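Local coordinates for protein amidohydrolase (Thermotoga maritima, PDB 3OOQ) that is probably an amidohydrolase that hydrolyses a cyclic amide, perhaps allantoin, at residues A12-I17 with G351-G356; V91-G96 with V115-G120; G155-R160 with R278-L283. One frame throughout, in Å; residues are numbered along the deposited sequence.

Overall arrangement
The three contacts sample distinct parts of the chain, and none touches another. Contact 1 joins strand 12-14 to a loop close to the C-terminal strands; its centre lies 29 Å from that of contact 2 and 39 Å from that of contact 3, on the far side of the chain's centre from both. Contacts 1 and 2 reach the same large sheet. Contacts 2 and 3 have centres 21 Å apart and nearest atoms about 7 Å apart. Contact 2 borders H63 and H65, an H-x-H pattern that binds metal in many amidohydrolases and so probably marks the active site. Contact 3 ties a helix start to a loop of the same chain, near two other subunits.

Contact 1 (A12-I17 with G351-G356); sequences ATVFPI and GSIEPG
P16 and I353 meet where the chain leaves strand 12-14 and runs beside the loop that precedes strand 361-364, and their CA atoms are the nearest pair of the two segments. N- and C-terminal parts of the chain thus come together, consistent with the composite small beta domain beside the barrel in many amidohydrolases. The polar part of the contact is one backbone hydrogen bond, from I353 N to P16 O at 3.1 Å, nearly straight with an N-H...O angle of 165°. Next to this bond, S352 CB rests against the same P16 O at 3.5 Å.

The apolar part belongs mainly to I353, whose side chain reaches back toward the strand. Its CG1 stands anti to the carbonyl carbon (chi1 -48°), and the terminal CD1 beyond it arrives 3.9 Å from V14 CG1, the two side chains crossing obliquely. The same CD1 lies 3.6 Å from F15 O, while I353 CB packs on P16 CA at 3.7 Å. The proline ring adds an apolar pair, P16 CB to I353 CB at 4.3 Å. V26 of strand 24-29 touches both V14 and I353, and P57 of strand 54-64 touches both I353 and I17, which places the contact between the small four-strand sheet and the large sheet. F15 turns its side chain the other way, stacking on F56 and meeting the ring of H367 nearly perpendicularly.

All the touching residues are buried, yet the segments share a single hydrogen bond and do not pair as strands. The chemistry therefore implies that the bond at P16 O probably sets the loop's position at this point, with I353 against V14 and P16 supplying the apolar packing.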
loop_
_atom_site.group_PDB
_atom_site.type_symbol
_atom_site.label_atom_id
_atom_site.label_comp_id
_atom_site.label_asym_id
_atom_site.label_seq_id
_atom_site.Cartn_x
_atom_site.Cartn_y
_atom_site.Cartn_z
ATOM N N ALA F 12 -32.055 -41.637 -41.221
ATOM C CA ALA F 12 -30.760 -41.302 -40.646
ATOM C C ALA F 12 -30.049 -42.574 -40.208
ATOM O O ALA F 12 -30.682 -43.615 -40.010
ATOM C CB ALA F 12 -30.943 -40.378 -39.435
ATOM N N THR F 13 -28.730 -42.495 -40.047
ATOM C CA THR F 13 -28.037 -43.446 -39.178
ATOM C C THR F 13 -28.268 -42.894 -37.766
ATOM O O THR F 13 -27.747 -41.823 -37.401
ATOM C CB THR F 13 -26.537 -43.552 -39.488
ATOM O OG1 THR F 13 -26.354 -43.937 -40.857
ATOM C CG2 THR F 13 -25.848 -44.575 -38.557
ATOM N N VAL F 14 -29.082 -43.617 -36.999
ATOM C CA VAL F 14 -29.493 -43.188 -35.664
ATOM C C VAL F 14 -28.554 -43.790 -34.627
ATOM O O VAL F 14 -28.318 -45.007 -34.626
ATOM C CB VAL F 14 -30.986 -43.584 -35.339
ATOM C CG1 VAL F 14 -31.406 -43.075 -33.944
ATOM C CG2 VAL F 14 -31.940 -43.039 -36.400
ATOM N N PHE F 15 -28.029 -42.930 -33.754
ATOM C CA PHE F 15 -27.186 -43.332 -32.640
ATOM C C PHE F 15 -27.926 -43.127 -31.313
ATOM O O PHE F 15 -27.821 -42.051 -30.705
ATOM C CB PHE F 15 -25.879 -42.516 -32.655
ATOM C CG PHE F 15 -24.819 -43.079 -33.563
ATOM C CD1 PHE F 15 -24.907 -42.934 -34.947
ATOM C CD2 PHE F 15 -23.718 -43.735 -33.035
ATOM C CE1 PHE F 15 -23.924 -43.454 -35.798
ATOM C CE2 PHE F 15 -22.723 -44.261 -33.877
ATOM C CZ PHE F 15 -22.836 -44.116 -35.266
ATOM N N PRO F 16 -28.674 -44.153 -30.846
ATOM C CA PRO F 16 -29.374 -44.020 -29.561
ATOM C C PRO F 16 -28.430 -43.873 -28.359
ATOM O O PRO F 16 -28.860 -43.370 -27.311
ATOM C CB PRO F 16 -30.149 -45.341 -29.430
ATOM C CG PRO F 16 -30.154 -45.953 -30.769
ATOM C CD PRO F 16 -28.915 -45.475 -31.464
ATOM N N ILE F 17 -27.184 -44.341 -28.529
ATOM C CA ILE F 17 -26.101 -44.333 -27.532
ATOM C C ILE F 17 -26.200 -45.477 -26.556
ATOM O O ILE F 17 -25.210 -46.131 -26.279
ATOM C CB ILE F 17 -25.951 -42.981 -26.724
ATOM C CG1 ILE F 17 -25.564 -41.812 -27.632
ATOM C CG2 ILE F 17 -24.941 -43.148 -25.571
ATOM C CD1 ILE F 17 -24.389 -42.072 -28.564
ATOM N N GLY F 351 -29.741 -37.277 -22.795
ATOM C CA GLY F 351 -28.532 -38.069 -23.012
ATOM C C GLY F 351 -28.658 -39.389 -23.771
ATOM O O GLY F 351 -27.693 -40.156 -23.811
ATOM N N SER F 352 -29.835 -39.663 -24.353
ATOM C CA SER F 352 -30.049 -40.852 -25.203
ATOM C C SER F 352 -31.239 -40.681 -26.137
ATOM O O SER F 352 -32.123 -39.841 -25.893
ATOM C CB SER F 352 -30.243 -42.128 -24.358
ATOM O OG SER F 352 -31.460 -42.096 -23.610
ATOM N N ILE F 353 -31.267 -41.473 -27.205
ATOM C CA ILE F 353 -32.439 -41.493 -28.067
ATOM C C ILE F 353 -33.299 -42.694 -27.703
ATOM O O ILE F 353 -33.216 -43.762 -28.329
ATOM C CB ILE F 353 -32.113 -41.477 -29.579
ATOM C CG1 ILE F 353 -31.084 -40.382 -29.904
ATOM C CG2 ILE F 353 -33.407 -41.280 -30.382
ATOM C CD1 ILE F 353 -30.786 -40.200 -31.386
ATOM N N GLU F 354 -34.102 -42.509 -26.664
ATOM C CA GLU F 354 -35.040 -43.523 -26.231
ATOM C C GLU F 354 -36.430 -42.914 -26.147
ATOM O O GLU F 354 -36.562 -41.741 -25.773
ATOM C CB GLU F 354 -34.651 -44.043 -24.843
ATOM C CG GLU F 354 -33.373 -44.865 -24.805
ATOM C CD GLU F 354 -32.871 -45.108 -23.383
ATOM O OE1 GLU F 354 -33.647 -44.884 -22.427
ATOM O OE2 GLU F 354 -31.696 -45.516 -23.226
ATOM N N PRO F 355 -37.467 -43.712 -26.443
ATOM C CA PRO F 355 -38.832 -43.254 -26.211
ATOM C C PRO F 355 -39.028 -42.705 -24.807
ATOM O O PRO F 355 -38.555 -43.286 -23.823
ATOM C CB PRO F 355 -39.664 -44.528 -26.414
ATOM C CG PRO F 355 -38.847 -45.310 -27.409
ATOM C CD PRO F 355 -37.438 -45.100 -26.945
ATOM N N GLY F 356 -39.709 -41.575 -24.715
ATOM C CA GLY F 356 -39.976 -40.978 -23.437
ATOM C C GLY F 356 -38.981 -39.901 -23.048
ATOM O O GLY F 356 -39.287 -39.079 -22.187
#

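Contact 2 (V91-G96 with V115-G120); sequences VKALDG and VMIVPG
A93 opens a 3-10 turn and is the first residue of 91-96 to touch the end of strand 112-117, which runs parallel to strand 54-64 in the large sheet, consistent with the family's TIM-barrel fold. Its CB points toward that strand and meets backbone as much as side chain: I117 O is 3.6 Å from A93 CB, and V118 N is 3.8 Å from it. The ring of P119 borders the same methyl, with P119 CD 4.0 Å from A93 CB. L94 follows and turns its side chain away; I117 CD1 lies 3.9 Å from L94 N. I117 CG1 is held between the backbone N and the carbonyl carbon (chi1 51°), on the side that faces A93. The turn is held by D95 N to K92 O at 3.0 Å and by G96 N to A93 O, and the D95 carboxylate forms salt bridges with R180 and R238 of the second subunit.

V118 O accepts a hydrogen bond from H65 ND1, and V118 packs on H63; this H-x-H pattern binds metal in many amidohydrolases. A methyl against a peptide, without polar bonds between the segments, implies a close-fit join between the subunit interface and the probable active-site histidines.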
loop_
_atom_site.group_PDB
_atom_site.type_symbol
_atom_site.label_atom_id
_atom_site.label_comp_id
_atom_site.label_asym_id
_atom_site.label_seq_id
_atom_site.Cartn_x
_atom_site.Cartn_y
_atom_site.Cartn_z
ATOM N N VAL F 91 -24.823 -18.462 -3.096
ATOM C CA VAL F 91 -24.853 -17.877 -4.435
ATOM C C VAL F 91 -25.097 -18.961 -5.492
ATOM O O VAL F 91 -24.692 -20.110 -5.318
ATOM C CB VAL F 91 -23.605 -16.991 -4.790
ATOM C CG1 VAL F 91 -23.322 -15.911 -3.690
ATOM C CG2 VAL F 91 -22.359 -17.837 -5.086
ATOM N N LYS F 92 -25.769 -18.585 -6.575
ATOM C CA LYS F 92 -26.165 -19.539 -7.618
ATOM C C LYS F 92 -25.567 -19.164 -8.973
ATOM O O LYS F 92 -25.640 -18.011 -9.387
ATOM C CB LYS F 92 -27.699 -19.578 -7.754
ATOM C CG LYS F 92 -28.500 -19.567 -6.451
ATOM C CD LYS F 92 -30.039 -19.738 -6.700
ATOM C CE LYS F 92 -30.345 -21.087 -7.391
ATOM N NZ LYS F 92 -31.811 -21.472 -7.394
ATOM N N ALA F 93 -24.995 -20.141 -9.669
ATOM C CA ALA F 93 -24.579 -19.946 -11.047
ATOM C C ALA F 93 -25.727 -19.419 -11.913
ATOM O O ALA F 93 -25.507 -18.612 -12.822
ATOM C CB ALA F 93 -24.041 -21.228 -11.623
ATOM N N LEU F 94 -26.948 -19.859 -11.617
ATOM C CA LEU F 94 -28.134 -19.387 -12.338
ATOM C C LEU F 94 -28.195 -17.862 -12.396
ATOM O O LEU F 94 -28.605 -17.291 -13.403
ATOM C CB LEU F 94 -29.429 -19.914 -11.684
ATOM C CG LEU F 94 -30.734 -19.715 -12.456
ATOM C CD1 LEU F 94 -30.761 -20.672 -13.647
ATOM C CD2 LEU F 94 -31.979 -19.913 -11.562
ATOM N N ASP F 95 -27.806 -17.221 -11.301
ATOM C CA ASP F 95 -27.914 -15.772 -11.178
ATOM C C ASP F 95 -26.785 -15.008 -11.884
ATOM O O ASP F 95 -26.768 -13.775 -11.870
ATOM C CB ASP F 95 -27.958 -15.371 -9.700
ATOM C CG ASP F 95 -29.239 -15.810 -9.000
ATOM O OD1 ASP F 95 -30.266 -16.021 -9.674
ATOM O OD2 ASP F 95 -29.215 -15.944 -7.760
ATOM N N GLY F 96 -25.853 -15.733 -12.495
ATOM C CA GLY F 96 -24.768 -15.127 -13.263
ATOM C C GLY F 96 -24.803 -15.529 -14.730
ATOM O O GLY F 96 -23.992 -15.046 -15.534
ATOM N N VAL F 115 -26.121 -28.455 -20.119
ATOM C CA VAL F 115 -24.934 -28.363 -19.273
ATOM C C VAL F 115 -25.345 -28.106 -17.836
ATOM O O VAL F 115 -26.401 -27.519 -17.567
ATOM C CB VAL F 115 -23.961 -27.195 -19.715
ATOM C CG1 VAL F 115 -23.567 -27.310 -21.191
ATOM C CG2 VAL F 115 -24.622 -25.836 -19.496
HETATM N N MSE F 116 -24.516 -28.541 -16.906
HETATM C CA MSE F 116 -24.575 -27.946 -15.587
HETATM C C MSE F 116 -23.663 -26.709 -15.517
HETATM O O MSE F 116 -22.444 -26.792 -15.707
HETATM C CB MSE F 116 -24.260 -28.913 -14.456
HETATM C CG MSE F 116 -24.832 -28.328 -13.142
HETATM SE SE MSE F 116 -24.352 -29.173 -11.566
HETATM C CE MSE F 116 -22.389 -29.166 -11.749
ATOM N N ILE F 117 -24.286 -25.559 -15.277
ATOM C CA ILE F 117 -23.549 -24.349 -14.992
ATOM C C ILE F 117 -23.260 -24.355 -13.501
ATOM O O ILE F 117 -24.138 -24.664 -12.678
ATOM C CB ILE F 117 -24.315 -23.076 -15.414
ATOM C CG1 ILE F 117 -25.743 -23.088 -14.853
ATOM C CG2 ILE F 117 -24.278 -22.945 -16.937
ATOM C CD1 ILE F 117 -26.511 -21.765 -14.976
ATOM N N VAL F 118 -22.020 -24.037 -13.153
ATOM C CA VAL F 118 -21.539 -24.170 -11.783
ATOM C C VAL F 118 -20.506 -23.045 -11.503
ATOM O O VAL F 118 -19.808 -22.607 -12.426
ATOM C CB VAL F 118 -20.975 -25.609 -11.599
ATOM C CG1 VAL F 118 -19.727 -25.853 -12.463
ATOM C CG2 VAL F 118 -20.717 -25.961 -10.170
ATOM N N PRO F 119 -20.418 -22.566 -10.245
ATOM C CA PRO F 119 -19.281 -21.707 -9.920
ATOM C C PRO F 119 -17.938 -22.441 -10.131
ATOM O O PRO F 119 -17.895 -23.687 -10.228
ATOM C CB PRO F 119 -19.481 -21.393 -8.429
ATOM C CG PRO F 119 -20.919 -21.640 -8.140
ATOM C CD PRO F 119 -21.314 -22.768 -9.085
ATOM N N GLY F 120 -16.859 -21.666 -10.219
ATOM C CA GLY F 120 -15.508 -22.200 -10.354
ATOM C C GLY F 120 -14.926 -22.716 -9.035
ATOM O O GLY F 120 -15.656 -23.098 -8.107
#

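Contact 3 (G155-R160 with R278-L283); sequences GENPKR and RTKLEL
K280 NZ is gripped by two oxygens, one from each segment: E282 OE2 at 2.7 Å, in a salt bridge that uses the anti lone pair of that oxygen, and N157 OD1 at 2.8 Å. The setting is the start of helix 156-164, where G155 is the N-cap, in the TIM-barrel fold of the amidohydrolases. K280 NZ stands above the amide plane of N157, whose side chain crosses the lysine at about a right angle; a bend in the lysine (chi3 -65°) places CE on the way there. N157 ND2 in turn bonds to S121 OG, which fixes the amide from its other end.

Two glutamates make a reciprocal pair beside this. E156 N, in the first turn of the helix, donates to E282 OE1 at 2.9 Å with an N-H...O angle of 166°, the acceptor being met from above its carboxylate plane. In return E282 N gives a hydrogen bond to E156 OE2 at 2.7 Å, on the syn side though tilted out of the carboxylate plane, and more bent, at 131°. The two side chains run antiparallel alongside each other, leaving E156 OE2 4.2 Å from E282 OE1; the helix start and K280 would probably offset this like-charge proximity. An alanine in place of E282 is likely to leave E156 N without this acceptor and K280 NZ without its carboxylate mate.

The fourth subunit closes in on both segments. Its Y77 packs on E156 and its V73 on L281, and D79 of that subunit forms a salt bridge with K159. Water 1 completes the grip on E156: it donates to E156 OE1 at 2.6 Å and accepts from L281 N at 2.9 Å.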
loop_
_atom_site.group_PDB
_atom_site.type_symbol
_atom_site.label_atom_id
_atom_site.label_comp_id
_atom_site.label_asym_id
_atom_site.label_seq_id
_atom_site.Cartn_x
_atom_site.Cartn_y
_atom_site.Cartn_z
ATOM N N GLY F 155 -7.344 -28.428 -3.021
ATOM C CA GLY F 155 -6.090 -28.317 -3.759
ATOM C C GLY F 155 -5.615 -26.877 -3.890
ATOM O O GLY F 155 -5.895 -26.044 -3.027
ATOM N N GLU F 156 -4.877 -26.594 -4.960
ATOM C CA GLU F 156 -4.121 -25.332 -5.084
ATOM C C GLU F 156 -4.991 -24.090 -5.181
ATOM O O GLU F 156 -4.657 -23.065 -4.581
ATOM C CB GLU F 156 -3.166 -25.366 -6.290
ATOM C CG GLU F 156 -2.028 -26.402 -6.183
ATOM C CD GLU F 156 -1.137 -26.430 -7.420
ATOM O OE1 GLU F 156 -0.985 -25.380 -8.076
ATOM O OE2 GLU F 156 -0.572 -27.497 -7.740
ATOM N N ASN F 157 -6.107 -24.180 -5.917
ATOM C CA ASN F 157 -6.912 -22.987 -6.231
ATOM C C ASN F 157 -7.433 -22.255 -4.989
ATOM O O ASN F 157 -7.111 -21.087 -4.802
ATOM C CB ASN F 157 -8.037 -23.285 -7.269
ATOM C CG ASN F 157 -7.493 -23.654 -8.647
ATOM O OD1 ASN F 157 -6.295 -23.590 -8.885
ATOM N ND2 ASN F 157 -8.383 -24.064 -9.557
ATOM N N PRO F 158 -8.202 -22.941 -4.109
ATOM C CA PRO F 158 -8.712 -22.204 -2.936
ATOM C C PRO F 158 -7.632 -21.639 -1.986
ATOM O O PRO F 158 -7.791 -20.531 -1.485
ATOM C CB PRO F 158 -9.587 -23.239 -2.205
ATOM C CG PRO F 158 -9.086 -24.599 -2.702
ATOM C CD PRO F 158 -8.693 -24.341 -4.139
ATOM N N LYS F 159 -6.553 -22.381 -1.747
ATOM C CA LYS F 159 -5.489 -21.867 -0.893
ATOM C C LYS F 159 -4.638 -20.746 -1.538
ATOM O O LYS F 159 -4.082 -19.929 -0.812
ATOM C CB LYS F 159 -4.595 -23.001 -0.363
ATOM C CG LYS F 159 -3.698 -23.680 -1.403
ATOM C CD LYS F 159 -2.655 -24.618 -0.716
ATOM C CE LYS F 159 -1.722 -25.284 -1.745
ATOM N NZ LYS F 159 -0.483 -25.794 -1.078
ATOM N N ARG F 160 -4.523 -20.725 -2.872
ATOM C CA ARG F 160 -3.863 -19.616 -3.581
ATOM C C ARG F 160 -4.724 -18.351 -3.476
ATOM O O ARG F 160 -4.223 -17.297 -3.083
ATOM C CB ARG F 160 -3.588 -19.938 -5.059
ATOM C CG ARG F 160 -3.023 -18.743 -5.862
ATOM C CD ARG F 160 -2.974 -18.985 -7.381
ATOM N NE ARG F 160 -4.292 -19.326 -7.945
ATOM C CZ ARG F 160 -5.240 -18.443 -8.311
ATOM N NH1 ARG F 160 -5.044 -17.122 -8.186
ATOM N NH2 ARG F 160 -6.396 -18.891 -8.808
ATOM N N ARG F 278 -0.939 -28.554 -18.814
ATOM C CA ARG F 278 -0.818 -28.797 -17.378
ATOM C C ARG F 278 -0.228 -27.547 -16.738
ATOM O O ARG F 278 0.975 -27.438 -16.554
ATOM C CB ARG F 278 0.061 -30.034 -17.118
ATOM C CG ARG F 278 -0.495 -31.311 -17.743
ATOM C CD ARG F 278 0.569 -32.412 -17.860
ATOM N NE ARG F 278 0.026 -33.610 -18.518
ATOM C CZ ARG F 278 -0.104 -33.759 -19.839
ATOM N NH1 ARG F 278 0.263 -32.782 -20.676
ATOM N NH2 ARG F 278 -0.614 -34.878 -20.333
ATOM N N THR F 279 -1.098 -26.594 -16.428
ATOM C CA THR F 279 -0.700 -25.270 -15.958
ATOM C C THR F 279 -0.205 -25.270 -14.519
ATOM O O THR F 279 0.429 -24.323 -14.086
ATOM C CB THR F 279 -1.902 -24.319 -15.986
ATOM O OG1 THR F 279 -3.003 -24.949 -15.308
ATOM C CG2 THR F 279 -2.320 -23.981 -17.414
ATOM N N LYS F 280 -0.523 -26.314 -13.764
ATOM C CA LYS F 280 -0.229 -26.349 -12.324
ATOM C C LYS F 280 0.466 -27.629 -11.941
ATOM O O LYS F 280 0.341 -28.669 -12.619
ATOM C CB LYS F 280 -1.519 -26.221 -11.487
ATOM C CG LYS F 280 -2.209 -24.844 -11.614
ATOM C CD LYS F 280 -3.535 -24.782 -10.842
ATOM C CE LYS F 280 -4.591 -25.741 -11.436
ATOM N NZ LYS F 280 -5.775 -25.830 -10.515
ATOM N N LEU F 281 1.205 -27.543 -10.846
ATOM C CA LEU F 281 1.841 -28.687 -10.228
ATOM C C LEU F 281 0.862 -29.846 -10.018
ATOM O O LEU F 281 1.208 -31.005 -10.291
ATOM C CB LEU F 281 2.396 -28.245 -8.884
ATOM C CG LEU F 281 3.329 -29.171 -8.136
ATOM C CD1 LEU F 281 4.605 -29.370 -8.961
ATOM C CD2 LEU F 281 3.594 -28.552 -6.744
ATOM N N GLU F 282 -0.350 -29.523 -9.539
ATOM C CA GLU F 282 -1.366 -30.528 -9.251
ATOM C C GLU F 282 -1.903 -31.174 -10.540
ATOM O O GLU F 282 -2.549 -32.208 -10.493
ATOM C CB GLU F 282 -2.508 -29.981 -8.362
ATOM C CG GLU F 282 -3.409 -28.870 -8.984
ATOM C CD GLU F 282 -4.455 -28.319 -7.999
ATOM O OE1 GLU F 282 -4.489 -28.763 -6.827
ATOM O OE2 GLU F 282 -5.244 -27.424 -8.394
ATOM N N LEU F 283 -1.596 -30.568 -11.681
ATOM C CA LEU F 283 -1.944 -31.138 -12.988
ATOM C C LEU F 283 -0.793 -31.909 -13.643
ATOM O O LEU F 283 -0.936 -32.384 -14.769
ATOM C CB LEU F 283 -2.434 -30.030 -13.942
ATOM C CG LEU F 283 -3.639 -29.204 -13.482
ATOM C CD1 LEU F 283 -4.138 -28.262 -14.580
ATOM C CD2 LEU F 283 -4.761 -30.107 -13.047
HETATM O O HOH W 1 1.033 -24.914 -9.678
#